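Local coordinates for protein putative alpha KG dependent 2,4-D dioxygenase (PDB 5J92) that binds a ferrous ion and probably acts as a 2-oxoglutarate-dependent dioxygenase of the TauD/TfdA family, at residues L51-Q56 with R259-W264; L130-S135 with R287-D292; C174-M179 with S221-V226. One frame throughout, in Å; residues are numbered along the deposited sequence.

Interaction 1 of 3, residues L51-Q56 with R259-W264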
loop_
_atom_site.group_PDB
_atom_site.type_symbol
_atom_site.label_atom_id
_atom_site.label_comp_id
_atom_site.label_asym_id
_atom_site.label_seq_id
_atom_site.Cartn_x
_atom_site.Cartn_y
_atom_site.Cartn_z
ATOM N N LEU A 51 -16.993 -15.246 -10.304
ATOM C CA LEU A 51 -17.531 -16.548 -10.668
ATOM C C LEU A 51 -16.489 -17.316 -11.475
ATOM O O LEU A 51 -15.891 -16.776 -12.423
ATOM C CB LEU A 51 -18.838 -16.402 -11.469
ATOM C CG LEU A 51 -20.034 -15.767 -10.749
ATOM C CD1 LEU A 51 -21.218 -15.606 -11.698
ATOM C CD2 LEU A 51 -20.449 -16.620 -9.562
ATOM N N ILE A 52 -16.290 -18.572 -11.101
ATOM C CA ILE A 52 -15.271 -19.448 -11.672
ATOM C C ILE A 52 -15.989 -20.603 -12.350
ATOM O O ILE A 52 -16.721 -21.356 -11.691
ATOM C CB ILE A 52 -14.323 -19.987 -10.590
ATOM C CG1 ILE A 52 -13.672 -18.835 -9.836
ATOM C CG2 ILE A 52 -13.318 -20.945 -11.194
ATOM C CD1 ILE A 52 -13.531 -19.124 -8.356
ATOM N N PHE A 53 -15.771 -20.760 -13.650
ATOM C CA PHE A 53 -16.325 -21.896 -14.382
ATOM C C PHE A 53 -15.181 -22.853 -14.705
ATOM O O PHE A 53 -14.364 -22.569 -15.597
ATOM C CB PHE A 53 -17.033 -21.428 -15.659
ATOM C CG PHE A 53 -18.079 -20.366 -15.420
ATOM C CD1 PHE A 53 -17.728 -19.018 -15.381
ATOM C CD2 PHE A 53 -19.411 -20.707 -15.242
ATOM C CE1 PHE A 53 -18.679 -18.036 -15.161
ATOM C CE2 PHE A 53 -20.375 -19.731 -15.028
ATOM C CZ PHE A 53 -20.012 -18.397 -14.991
ATOM N N PRO A 54 -15.046 -23.965 -13.988
ATOM C CA PRO A 54 -13.889 -24.843 -14.204
ATOM C C PRO A 54 -13.932 -25.541 -15.555
ATOM O O PRO A 54 -14.999 -25.796 -16.118
ATOM C CB PRO A 54 -13.997 -25.869 -13.061
ATOM C CG PRO A 54 -14.891 -25.224 -12.024
ATOM C CD PRO A 54 -15.865 -24.384 -12.836
ATOM N N ARG A 55 -12.742 -25.852 -16.068
ATOM C CA ARG A 55 -12.561 -26.810 -17.165
ATOM C C ARG A 55 -13.401 -26.445 -18.397
ATOM O O ARG A 55 -14.177 -27.247 -18.923
ATOM C CB ARG A 55 -12.860 -28.235 -16.673
ATOM C CG ARG A 55 -11.907 -28.689 -15.565
ATOM C CD ARG A 55 -12.348 -29.970 -14.834
ATOM N NE ARG A 55 -13.351 -29.716 -13.793
ATOM C CZ ARG A 55 -13.079 -29.369 -12.530
ATOM N NH1 ARG A 55 -14.069 -29.157 -11.662
ATOM N NH2 ARG A 55 -11.819 -29.230 -12.129
ATOM N N GLN A 56 -13.216 -25.213 -18.870
ATOM C CA GLN A 56 -13.918 -24.712 -20.049
ATOM C C GLN A 56 -12.927 -24.713 -21.213
ATOM O O GLN A 56 -12.178 -23.754 -21.412
ATOM C CB GLN A 56 -14.489 -23.321 -19.798
ATOM C CG GLN A 56 -15.586 -23.272 -18.749
ATOM C CD GLN A 56 -16.761 -24.153 -19.096
ATOM O OE1 GLN A 56 -17.186 -24.221 -20.251
ATOM N NE2 GLN A 56 -17.287 -24.850 -18.096
ATOM N N ARG A 259 -7.645 -23.907 -17.676
ATOM C CA ARG A 259 -8.964 -23.745 -18.285
ATOM C C ARG A 259 -10.052 -23.346 -17.285
ATOM O O ARG A 259 -11.249 -23.563 -17.547
ATOM C CB ARG A 259 -9.389 -24.996 -19.057
ATOM C CG ARG A 259 -8.586 -25.251 -20.328
ATOM C CD ARG A 259 -8.703 -24.105 -21.319
ATOM N NE ARG A 259 -8.006 -24.454 -22.553
ATOM C CZ ARG A 259 -8.372 -24.063 -23.765
ATOM N NH1 ARG A 259 -9.437 -23.290 -23.924
ATOM N NH2 ARG A 259 -7.669 -24.453 -24.817
ATOM N N ASP A 260 -9.659 -22.727 -16.171
ATOM C CA ASP A 260 -10.593 -21.944 -15.385
ATOM C C ASP A 260 -11.073 -20.780 -16.249
ATOM O O ASP A 260 -10.258 -20.072 -16.853
ATOM C CB ASP A 260 -9.919 -21.358 -14.143
ATOM C CG ASP A 260 -9.886 -22.298 -12.945
ATOM O OD1 ASP A 260 -10.488 -23.388 -12.959
ATOM O OD2 ASP A 260 -9.248 -21.889 -11.955
ATOM N N LEU A 261 -12.379 -20.568 -16.303
ATOM C CA LEU A 261 -12.931 -19.316 -16.809
ATOM C C LEU A 261 -13.389 -18.514 -15.598
ATOM O O LEU A 261 -14.327 -18.914 -14.898
ATOM C CB LEU A 261 -14.079 -19.561 -17.786
ATOM C CG LEU A 261 -14.424 -18.465 -18.800
ATOM C CD1 LEU A 261 -15.619 -18.886 -19.631
ATOM C CD2 LEU A 261 -14.718 -17.137 -18.145
ATOM N N VAL A 262 -12.740 -17.382 -15.355
ATOM C CA VAL A 262 -13.054 -16.539 -14.208
ATOM C C VAL A 262 -13.689 -15.260 -14.731
ATOM O O VAL A 262 -13.105 -14.556 -15.570
ATOM C CB VAL A 262 -11.821 -16.235 -13.343
ATOM C CG1 VAL A 262 -12.202 -15.279 -12.199
ATOM C CG2 VAL A 262 -11.238 -17.526 -12.787
ATOM N N MET A 263 -14.894 -14.988 -14.246
ATOM C CA MET A 263 -15.688 -13.825 -14.604
ATOM C C MET A 263 -15.876 -12.994 -13.349
ATOM O O MET A 263 -16.263 -13.537 -12.304
ATOM C CB MET A 263 -17.027 -14.283 -15.197
ATOM C CG MET A 263 -18.186 -13.329 -15.113
ATOM S SD MET A 263 -19.664 -14.217 -15.650
ATOM C CE MET A 263 -20.849 -12.878 -15.734
ATOM N N TRP A 264 -15.520 -11.698 -13.411
ATOM C CA TRP A 264 -15.641 -10.856 -12.229
ATOM C C TRP A 264 -16.303 -9.526 -12.561
ATOM O O TRP A 264 -16.162 -8.986 -13.665
ATOM C CB TRP A 264 -14.278 -10.639 -11.517
ATOM C CG TRP A 264 -13.271 -9.739 -12.218
ATOM C CD1 TRP A 264 -13.140 -8.379 -12.093
ATOM C CD2 TRP A 264 -12.245 -10.157 -13.114
ATOM N NE1 TRP A 264 -12.098 -7.922 -12.882
ATOM C CE2 TRP A 264 -11.530 -8.998 -13.514
ATOM C CE3 TRP A 264 -11.860 -11.397 -13.633
ATOM C CZ2 TRP A 264 -10.458 -9.053 -14.389
ATOM C CZ3 TRP A 264 -10.788 -11.441 -14.515
ATOM C CH2 TRP A 264 -10.105 -10.281 -14.885
HETATM O O HOH W 1 -10.275 -25.441 -14.535
#
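Leu261, Met263 and Phe53 carry one face of this antiparallel pairing, where strand 51-53 runs beside strand 261-264. Leu261 and Phe53 form a hydrogen-bonded pair. The N-H of Phe53 points almost straight at Leu261 O (N to O 2.7 Å, 177°), whereas Leu261 N reaches Phe53 O from 33° above the carbonyl plane. CB of Phe53 meets CB of Leu261 at 4.1 Å. The Phe53 ring, its CG anti to the carbonyl carbon (chi1 -54°), leans back along the neighbouring strand so that its CE1 edge lies 4.0 Å from Met263 SD. This is an edge-on Met-aromatic contact, which the unbranched, extended methionine is long and pliable enough to reach. Both strands belong to the mixed sheet of the cupin-clan fold of TauD/TfdA dioxygenases, and helix 35-47 packs on this face through Ile41, which touches Leu51, Phe53 and Met263.

On the other face the branched Ile52 and Val262, well suited to extended backbone, stand side by side, CG1 of Ile52 to CG2 of Val262 at 4.0 Å. Beyond the strands Gln56 N donates to Arg259 O (2.9 Å), while CG of Gln56 rests on CB of Leu261 and its amide end bonds to Leu27 and Leu29. The Arg259 side chain, bent at chi2, brings CD to 3.5 Å from Gln56 O and makes a cation-pi contact with Tyr140. Just past strand 51-53 and before 261-264, a water accepts from Arg55 N and donates to Asp260 OD1; Asp260 OD2 takes hydrogen bonds from Ser257 N and His254 NE2.

Interaction 2 of 3, residues L130-S135 with R287-D292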
loop_
_atom_site.group_PDB
_atom_site.type_symbol
_atom_site.label_atom_id
_atom_site.label_comp_id
_atom_site.label_asym_id
_atom_site.label_seq_id
_atom_site.Cartn_x
_atom_site.Cartn_y
_atom_site.Cartn_z
ATOM N N LEU A 130 -17.173 5.403 -19.409
ATOM C CA LEU A 130 -17.974 4.183 -19.438
ATOM C C LEU A 130 -17.068 3.001 -19.107
ATOM O O LEU A 130 -16.482 2.383 -20.009
ATOM C CB LEU A 130 -18.653 4.024 -20.797
ATOM C CG LEU A 130 -19.547 2.809 -21.011
ATOM C CD1 LEU A 130 -20.556 2.760 -19.922
ATOM C CD2 LEU A 130 -20.247 2.921 -22.350
ATOM N N PRO A 131 -16.956 2.625 -17.834
ATOM C CA PRO A 131 -15.999 1.591 -17.427
ATOM C C PRO A 131 -16.508 0.190 -17.752
ATOM O O PRO A 131 -17.562 -0.000 -18.362
ATOM C CB PRO A 131 -15.881 1.793 -15.909
ATOM C CG PRO A 131 -16.541 3.112 -15.631
ATOM C CD PRO A 131 -17.590 3.251 -16.668
ATOM N N ALA A 132 -15.727 -0.798 -17.314
ATOM C CA ALA A 132 -16.041 -2.191 -17.572
ATOM C C ALA A 132 -17.193 -2.651 -16.694
ATOM O O ALA A 132 -17.408 -2.135 -15.593
ATOM C CB ALA A 132 -14.824 -3.081 -17.295
ATOM N N ARG A 133 -17.950 -3.617 -17.207
ATOM C CA ARG A 133 -18.917 -4.321 -16.374
ATOM C C ARG A 133 -18.249 -5.599 -15.863
ATOM O O ARG A 133 -17.542 -5.567 -14.860
ATOM C CB ARG A 133 -20.195 -4.621 -17.156
ATOM C CG ARG A 133 -21.303 -5.265 -16.323
ATOM C CD ARG A 133 -22.595 -5.365 -17.118
ATOM N NE ARG A 133 -23.200 -4.050 -17.330
ATOM C CZ ARG A 133 -24.196 -3.806 -18.173
ATOM N NH1 ARG A 133 -24.710 -4.785 -18.907
ATOM N NH2 ARG A 133 -24.681 -2.575 -18.283
ATOM N N TYR A 134 -18.419 -6.707 -16.566
ATOM C CA TYR A 134 -17.742 -7.954 -16.247
ATOM C C TYR A 134 -16.472 -8.080 -17.074
ATOM O O TYR A 134 -16.460 -7.766 -18.270
ATOM C CB TYR A 134 -18.637 -9.153 -16.531
ATOM C CG TYR A 134 -19.928 -9.199 -15.741
ATOM C CD1 TYR A 134 -19.945 -9.695 -14.445
ATOM C CD2 TYR A 134 -21.133 -8.761 -16.297
ATOM C CE1 TYR A 134 -21.114 -9.753 -13.715
ATOM C CE2 TYR A 134 -22.315 -8.807 -15.570
ATOM C CZ TYR A 134 -22.296 -9.314 -14.278
ATOM O OH TYR A 134 -23.447 -9.389 -13.526
ATOM N N SER A 135 -15.413 -8.570 -16.441
ATOM C CA SER A 135 -14.211 -8.995 -17.142
ATOM C C SER A 135 -14.117 -10.515 -17.084
ATOM O O SER A 135 -14.631 -11.145 -16.156
ATOM C CB SER A 135 -12.960 -8.352 -16.532
ATOM O OG SER A 135 -12.966 -6.936 -16.712
ATOM N N ARG A 287 -8.503 -12.999 -22.613
ATOM C CA ARG A 287 -9.314 -12.018 -21.908
ATOM C C ARG A 287 -10.421 -11.491 -22.808
ATOM O O ARG A 287 -10.259 -11.396 -24.028
ATOM C CB ARG A 287 -8.462 -10.839 -21.410
ATOM N N ALA A 288 -11.533 -11.120 -22.177
ATOM C CA ALA A 288 -12.628 -10.406 -22.813
ATOM C C ALA A 288 -13.211 -9.451 -21.787
ATOM O O ALA A 288 -13.113 -9.683 -20.576
ATOM C CB ALA A 288 -13.717 -11.345 -23.341
ATOM N N THR A 289 -13.771 -8.347 -22.270
ATOM C CA THR A 289 -14.281 -7.327 -21.369
ATOM C C THR A 289 -15.599 -6.782 -21.900
ATOM O O THR A 289 -15.745 -6.542 -23.100
ATOM C CB THR A 289 -13.258 -6.193 -21.184
ATOM O OG1 THR A 289 -11.996 -6.762 -20.814
ATOM C CG2 THR A 289 -13.713 -5.232 -20.080
ATOM N N THR A 290 -16.566 -6.625 -21.006
ATOM C CA THR A 290 -17.825 -5.978 -21.331
ATOM C C THR A 290 -17.850 -4.608 -20.671
ATOM O O THR A 290 -17.238 -4.401 -19.617
ATOM C CB THR A 290 -19.025 -6.809 -20.862
ATOM O OG1 THR A 290 -18.944 -7.011 -19.445
ATOM C CG2 THR A 290 -19.040 -8.166 -21.569
ATOM N N LEU A 291 -18.580 -3.684 -21.292
ATOM C CA LEU A 291 -18.716 -2.319 -20.809
ATOM C C LEU A 291 -20.026 -2.143 -20.058
ATOM O O LEU A 291 -21.032 -2.781 -20.373
ATOM C CB LEU A 291 -18.644 -1.324 -21.968
ATOM C CG LEU A 291 -17.281 -1.324 -22.648
ATOM C CD1 LEU A 291 -17.248 -0.340 -23.809
ATOM C CD2 LEU A 291 -16.242 -0.950 -21.598
ATOM N N ASP A 292 -20.004 -1.261 -19.059
ATOM C CA ASP A 292 -21.146 -1.067 -18.161
ATOM C C ASP A 292 -22.126 -0.042 -18.739
ATOM O O ASP A 292 -22.391 1.005 -18.163
ATOM C CB ASP A 292 -20.652 -0.659 -16.776
ATOM C CG ASP A 292 -21.745 -0.718 -15.719
ATOM O OD1 ASP A 292 -22.755 -1.416 -15.939
ATOM O OD2 ASP A 292 -21.581 -0.086 -14.656
#
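Asp292 and Arg133 make the densest part of this contact, where two antiparallel segments converge and one turns a corner. Asp292 extends its carboxylate with CG anti to the backbone N (chi1 -168°), and Arg133, likewise anti (chi1 -176°) but bent at chi3, swings its guanidinium across it at about a right angle. The grip is side-on and falls on a single oxygen: NE lies 3.0 Å and NH2 3.2 Å from Asp292 OD1, both with that oxygen in the guanidinium plane. NH2 uses the anti lone pair, while NE comes from above the carboxylate plane. Arg294 forms a second salt bridge to OD1, so the buried acid probably stays ionised. Leu291 O sits over the centre of one guanidinium face, and Phe70 O takes NH1.

The backbone draws in equally closely. Arg133 N is 2.6 Å from Thr290 O, and Tyr134 O accepts two bonds from Thr290, one from its N nearly along the C=O axis and one from its OG1 (2.8 Å) on a lone pair. Threonine suits this place because its hydroxyl, between N and the carbonyl carbon (chi1 59°), turns toward Tyr134 O on the facing segment. A beta bulge between the Ala132-Leu291 and Ser135-Thr289 pairs shifts the register by one.

Looser is the pairing of the partly exposed Leu130 and Leu291 side chains, CG of Leu130 to CB of Leu291 at 4.3 Å, although Leu130 CD1 presses on Asp292 O at 3.1 Å.

Ser135 OG bonds to the iron ligand Asp124, a second-shell link to the metal site. Strand 132-139 is flanked in the mixed sheet by strands 261-265 and 284-291, and helix 60-67 packs on Ala288.

Interaction 3 of 3, residues C174-M179 with S221-V226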
loop_
_atom_site.group_PDB
_atom_site.type_symbol
_atom_site.label_atom_id
_atom_site.label_comp_id
_atom_site.label_asym_id
_atom_site.label_seq_id
_atom_site.Cartn_x
_atom_site.Cartn_y
_atom_site.Cartn_z
ATOM N N CYS A 174 -14.635 11.204 -7.277
ATOM C CA CYS A 174 -13.189 11.152 -7.432
ATOM C C CYS A 174 -12.798 11.370 -8.879
ATOM O O CYS A 174 -13.585 11.129 -9.796
ATOM C CB CYS A 174 -12.623 9.811 -6.985
ATOM S SG CYS A 174 -12.740 9.517 -5.234
ATOM N N HIS A 175 -11.547 11.808 -9.061
ATOM C CA HIS A 175 -10.919 11.921 -10.371
ATOM C C HIS A 175 -10.250 10.597 -10.728
ATOM O O HIS A 175 -9.533 10.034 -9.899
ATOM C CB HIS A 175 -9.871 13.035 -10.371
ATOM C CG HIS A 175 -10.416 14.411 -10.111
ATOM N ND1 HIS A 175 -11.041 15.153 -11.089
ATOM C CD2 HIS A 175 -10.367 15.207 -9.013
ATOM C CE1 HIS A 175 -11.369 16.339 -10.602
ATOM N NE2 HIS A 175 -10.979 16.395 -9.342
ATOM N N TYR A 176 -10.476 10.112 -11.953
ATOM C CA TYR A 176 -9.856 8.884 -12.455
ATOM C C TYR A 176 -9.054 9.238 -13.703
ATOM O O TYR A 176 -9.574 9.915 -14.598
ATOM C CB TYR A 176 -10.911 7.804 -12.752
ATOM C CG TYR A 176 -11.709 7.356 -11.528
ATOM C CD1 TYR A 176 -12.701 8.177 -10.980
ATOM C CD2 TYR A 176 -11.488 6.111 -10.930
ATOM C CE1 TYR A 176 -13.432 7.783 -9.866
ATOM C CE2 TYR A 176 -12.230 5.699 -9.806
ATOM C CZ TYR A 176 -13.187 6.533 -9.283
ATOM O OH TYR A 176 -13.906 6.154 -8.170
ATOM N N ASP A 177 -7.787 8.793 -13.755
ATOM C CA ASP A 177 -6.786 9.380 -14.656
ATOM C C ASP A 177 -5.745 8.312 -15.010
ATOM O O ASP A 177 -4.808 8.091 -14.239
ATOM C CB ASP A 177 -6.151 10.582 -13.964
ATOM C CG ASP A 177 -5.180 11.351 -14.838
ATOM O OD1 ASP A 177 -4.802 10.887 -15.936
ATOM O OD2 ASP A 177 -4.782 12.446 -14.383
ATOM N N ILE A 178 -5.875 7.704 -16.194
ATOM C CA ILE A 178 -4.991 6.590 -16.536
ATOM C C ILE A 178 -3.546 7.060 -16.682
ATOM O O ILE A 178 -2.611 6.357 -16.284
ATOM C CB ILE A 178 -5.495 5.868 -17.805
ATOM C CG1 ILE A 178 -4.669 4.609 -18.089
ATOM C CG2 ILE A 178 -5.511 6.799 -19.021
ATOM C CD1 ILE A 178 -4.715 3.571 -16.995
ATOM N N MET A 179 -3.339 8.260 -17.230
ATOM C CA MET A 179 -1.979 8.743 -17.435
ATOM C C MET A 179 -1.300 9.024 -16.103
ATOM O O MET A 179 -0.103 8.769 -15.942
ATOM C CB MET A 179 -1.990 9.993 -18.325
ATOM C CG MET A 179 -2.454 9.733 -19.748
ATOM S SD MET A 179 -1.522 8.395 -20.528
ATOM C CE MET A 179 -2.577 7.984 -21.928
ATOM N N SER A 221 -6.536 2.031 -8.598
ATOM C CA SER A 221 -5.284 2.753 -8.784
ATOM C C SER A 221 -5.460 3.941 -9.726
ATOM O O SER A 221 -4.626 4.851 -9.719
ATOM C CB SER A 221 -4.208 1.822 -9.335
ATOM O OG SER A 221 -4.554 1.422 -10.652
ATOM N N HIS A 222 -6.506 3.926 -10.565
ATOM C CA HIS A 222 -6.757 5.020 -11.493
ATOM C C HIS A 222 -7.272 6.272 -10.801
ATOM O O HIS A 222 -7.155 7.357 -11.373
ATOM C CB HIS A 222 -7.754 4.577 -12.570
ATOM C CG HIS A 222 -7.375 3.292 -13.241
ATOM N ND1 HIS A 222 -8.238 2.225 -13.353
ATOM C CD2 HIS A 222 -6.222 2.907 -13.842
ATOM C CE1 HIS A 222 -7.637 1.236 -13.992
ATOM N NE2 HIS A 222 -6.410 1.621 -14.296
ATOM N N ALA A 223 -7.858 6.138 -9.612
ATOM C CA ALA A 223 -8.392 7.264 -8.865
ATOM C C ALA A 223 -7.249 8.047 -8.229
ATOM O O ALA A 223 -6.402 7.470 -7.546
ATOM C CB ALA A 223 -9.365 6.779 -7.781
ATOM N N THR A 224 -7.221 9.358 -8.454
ATOM C CA THR A 224 -6.121 10.156 -7.931
ATOM C C THR A 224 -6.499 10.958 -6.690
ATOM O O THR A 224 -5.732 10.975 -5.726
ATOM C CB THR A 224 -5.572 11.089 -9.011
ATOM O OG1 THR A 224 -6.616 11.948 -9.479
ATOM C CG2 THR A 224 -5.043 10.270 -10.170
ATOM N N HIS A 225 -7.626 11.672 -6.715
ATOM C CA HIS A 225 -8.019 12.515 -5.593
ATOM C C HIS A 225 -9.521 12.795 -5.674
ATOM O O HIS A 225 -10.223 12.288 -6.552
ATOM C CB HIS A 225 -7.185 13.814 -5.540
ATOM C CG HIS A 225 -7.311 14.711 -6.744
ATOM N ND1 HIS A 225 -6.927 14.330 -8.016
ATOM C CD2 HIS A 225 -7.715 16.001 -6.849
ATOM C CE1 HIS A 225 -7.106 15.338 -8.852
ATOM N NE2 HIS A 225 -7.575 16.367 -8.170
ATOM N N VAL A 226 -10.005 13.607 -4.735
ATOM C CA VAL A 226 -11.434 13.814 -4.504
ATOM C C VAL A 226 -11.855 15.119 -5.174
ATOM O O VAL A 226 -11.195 16.148 -4.994
ATOM C CB VAL A 226 -11.745 13.833 -2.995
ATOM C CG1 VAL A 226 -13.217 14.241 -2.737
ATOM C CG2 VAL A 226 -11.456 12.452 -2.380
HETATM O O HOH W 2 -6.329 13.453 -11.837
#
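Thr224 OG1 is gripped twice: by His225 ND1 at 2.8 Å, in a hydrogen bond that either atom could donate, and by a water 2.8 Å from OG1 that also donates to Asp177 OD2. The backbone below is joined by three bonds. Thr224 N donates to His175 O (2.8 Å), which a CA-H contact from Ala223 flanks; His175 N donates to His225 O, nearly along that C=O axis, and Asp177 N to His222 O.

Above this backbone the two imidazoles form an offset stack, centroids of the His175 and His225 rings 4.2 Å apart and planes 28° from parallel. The CD2 corner of His175 does the touching, over the rim of one His225 face and 3.1 Å from His225 NE2. His225 takes the crowded position between N and carbonyl carbon (chi1 61°), which brings its ring over His175. Asp177 is an N-cap: OD1 accepts from Ala180 N, fitting a short acidic side chain at a helix start.

On the other face the small Ala223 lets its CB sit over the Tyr176 ring, a CH-pi contact 4.1 Å from the centroid, while Tyr176 OH bonds to Tyr218 O. Beyond the strands, Ile178 CD1 lies against His222 CD2 at 3.6 Å; His222 ND1 bonds to Ser126 OG, and the His222 side chain lies about 4 Å from that of the iron ligand His122.

Strand 223-226 is an outermost strand of a four-stranded antiparallel sheet, with 173-176 between it and 201-208; helix 231-245 packs against Cys174 and Ala223, and helix 178-184 follows directly from Asp177.

Interactions 1 and 2 share the mixed sheet, their centres about 16 Å apart. Strand 261-265 lies beside 132-139, with a probable hydrogen bond from Ser135 N to Trp264 O and packing of Met263 on Tyr134, so the four strands run consecutively as 50-53, 261-265, 132-139 and 284-291. Their segments alternate along the chain, which ties early and late sequence into one sheet. Interaction 3 joins 174-179 to 221-226, both within the span that each of the other contacts closes, and belongs to a separate antiparallel sheet; its centre is about 18 Å from interaction 2 and 30 Å from interaction 1. Interactions 2 and 3 both approach the iron site, through Ser135 and His222.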